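PDB 1O12: N-acetylglucosamine-6-phosphate deacetylase from Thermotoga maritima, which probably removes the acetyl group from N-acetylglucosamine 6-phosphate, using a divalent metal cation in each subunit. Local coordinates for residues N260-V265 with A326-Y331. Residues are numbered along the deposited sequence; the frame is centred on the assembly and turned at random.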
loop_
_atom_site.group_PDB
_atom_site.type_symbol
_atom_site.label_atom_id
_atom_site.label_comp_id
_atom_site.label_asym_id
_atom_site.label_seq_id
_atom_site.Cartn_x
_atom_site.Cartn_y
_atom_site.Cartn_z
ATOM N N ASN A 260 -2.595 1.992 14.734
ATOM C CA ASN A 260 -2.025 0.813 15.389
ATOM C C ASN A 260 -0.696 0.312 14.813
ATOM O O ASN A 260 0.039 -0.383 15.502
ATOM C CB ASN A 260 -3.044 -0.342 15.337
ATOM C CG ASN A 260 -4.501 0.138 15.532
ATOM O OD1 ASN A 260 -4.974 1.124 14.889
ATOM N ND2 ASN A 260 -5.226 -0.559 16.413
ATOM N N GLY A 261 -0.378 0.649 13.562
ATOM C CA GLY A 261 0.849 0.150 12.971
ATOM C C GLY A 261 1.921 1.171 12.651
ATOM O O GLY A 261 2.799 0.897 11.843
ATOM N N ILE A 262 1.860 2.342 13.284
ATOM C CA ILE A 262 2.838 3.406 13.041
ATOM C C ILE A 262 3.511 3.915 14.315
ATOM O O ILE A 262 2.870 4.155 15.333
ATOM C CB ILE A 262 2.172 4.574 12.320
ATOM C CG1 ILE A 262 1.950 4.210 10.858
ATOM C CG2 ILE A 262 2.983 5.830 12.478
ATOM C CD1 ILE A 262 0.853 5.060 10.208
ATOM N N VAL A 263 4.819 4.075 14.250
ATOM C CA VAL A 263 5.556 4.557 15.396
ATOM C C VAL A 263 6.198 5.881 15.047
ATOM O O VAL A 263 7.054 5.942 14.160
ATOM C CB VAL A 263 6.626 3.545 15.795
ATOM C CG1 VAL A 263 7.761 4.224 16.567
ATOM C CG2 VAL A 263 5.999 2.499 16.661
ATOM N N LEU A 264 5.796 6.956 15.712
ATOM C CA LEU A 264 6.406 8.251 15.384
ATOM C C LEU A 264 7.852 8.233 15.858
ATOM O O LEU A 264 8.179 7.630 16.881
ATOM C CB LEU A 264 5.622 9.395 16.017
ATOM C CG LEU A 264 4.855 10.272 15.026
ATOM C CD1 LEU A 264 4.382 9.456 13.856
ATOM C CD2 LEU A 264 3.689 10.959 15.704
ATOM N N VAL A 265 8.717 8.900 15.120
ATOM C CA VAL A 265 10.134 8.911 15.439
ATOM C C VAL A 265 10.689 10.271 14.971
ATOM O O VAL A 265 10.109 10.930 14.104
ATOM C CB VAL A 265 10.801 7.706 14.679
ATOM C CG1 VAL A 265 11.990 8.139 13.927
ATOM C CG2 VAL A 265 11.108 6.565 15.648
ATOM N N ALA A 326 -1.966 9.359 20.112
ATOM C CA ALA A 326 -1.365 8.813 21.314
ATOM C C ALA A 326 -0.709 7.463 21.007
ATOM O O ALA A 326 0.306 7.089 21.618
ATOM C CB ALA A 326 -2.413 8.633 22.400
ATOM N N LYS A 327 -1.278 6.725 20.059
ATOM C CA LYS A 327 -0.718 5.421 19.749
ATOM C C LYS A 327 0.589 5.581 19.009
ATOM O O LYS A 327 1.579 4.942 19.347
ATOM C CB LYS A 327 -1.692 4.611 18.924
ATOM C CG LYS A 327 -2.994 4.340 19.630
ATOM C CD LYS A 327 -3.874 3.485 18.732
ATOM C CE LYS A 327 -5.084 2.970 19.459
ATOM N NZ LYS A 327 -5.746 1.931 18.620
ATOM N N VAL A 328 0.588 6.470 18.018
ATOM C CA VAL A 328 1.775 6.704 17.230
ATOM C C VAL A 328 2.855 7.492 17.954
ATOM O O VAL A 328 4.031 7.363 17.625
ATOM C CB VAL A 328 1.437 7.416 15.890
ATOM C CG1 VAL A 328 0.386 6.608 15.144
ATOM C CG2 VAL A 328 0.970 8.874 16.118
ATOM N N SER A 329 2.474 8.292 18.944
ATOM C CA SER A 329 3.475 9.074 19.654
ATOM C C SER A 329 4.002 8.420 20.925
ATOM O O SER A 329 5.031 8.841 21.431
ATOM C CB SER A 329 2.974 10.482 19.971
ATOM O OG SER A 329 1.885 10.429 20.867
ATOM N N SER A 330 3.325 7.411 21.456
ATOM C CA SER A 330 3.861 6.757 22.656
ATOM C C SER A 330 3.429 5.308 22.889
ATOM O O SER A 330 4.267 4.441 23.080
ATOM C CB SER A 330 3.555 7.583 23.929
ATOM O OG SER A 330 2.218 7.391 24.394
ATOM N N TYR A 331 2.131 5.048 22.875
ATOM C CA TYR A 331 1.646 3.704 23.135
ATOM C C TYR A 331 2.255 2.593 22.262
ATOM O O TYR A 331 2.660 1.553 22.788
ATOM C CB TYR A 331 0.111 3.661 23.043
ATOM C CG TYR A 331 -0.465 2.318 23.393
ATOM C CD1 TYR A 331 -0.350 1.804 24.692
ATOM C CD2 TYR A 331 -1.094 1.542 22.429
ATOM C CE1 TYR A 331 -0.848 0.549 25.023
ATOM C CE2 TYR A 331 -1.605 0.281 22.742
ATOM C CZ TYR A 331 -1.475 -0.204 24.040
ATOM O OH TYR A 331 -1.969 -1.444 24.342
#
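Val328 sits between Ile262 and Leu264, and most of this contact between strand 262-265 and helix 322-336 runs through it. Its CG1 lies beside the backbone N, anti to the carbonyl carbon (chi1 -55°), and touches Ile262 CG2 at 3.8 Å. The two side chains run alongside each other. The other branch, CG2, meets Leu264 CD2 at 3.5 Å, and here the side chains cross obliquely. The backbones are joined as well. Leu264 N donates to Val328 O over 2.6 Å, with 159° at the hydrogen and the donor tilted 17° from the carbonyl plane. Val328 CA makes a CA-H...O contact of 3.4 Å with Ile262 O, which also accepts a hydrogen bond from Asn332 ND2. The helix makes a wider pi-type turn at 327-331, and Ala326 O accepts from both Ser330 N and Tyr331 N.

This buried part contrasts with the exposed end. There the extended Lys327 chain runs beside Asn260, pointing the same way. Lys327 NZ is 3.8 Å from Asn260 CG.

Strand 262-265 pairs with parallel strand 235-239 in the TIM-barrel-like fold of the amidohydrolases. The helix also touches strand 52-59, through Ser329 and Ser330. The iron(III) ion is about 14 Å from the side chain of Val263, so this contact does not line the metal site. Its chemistry is mixed. Apolar packing of Val328 on Ile262 and Leu264 goes with a backbone hydrogen bond and a CA-H...O contact, so strand and helix are joined through both side chains and main chain, and the buried Leu264 N-H and Val328 C=O satisfy each other.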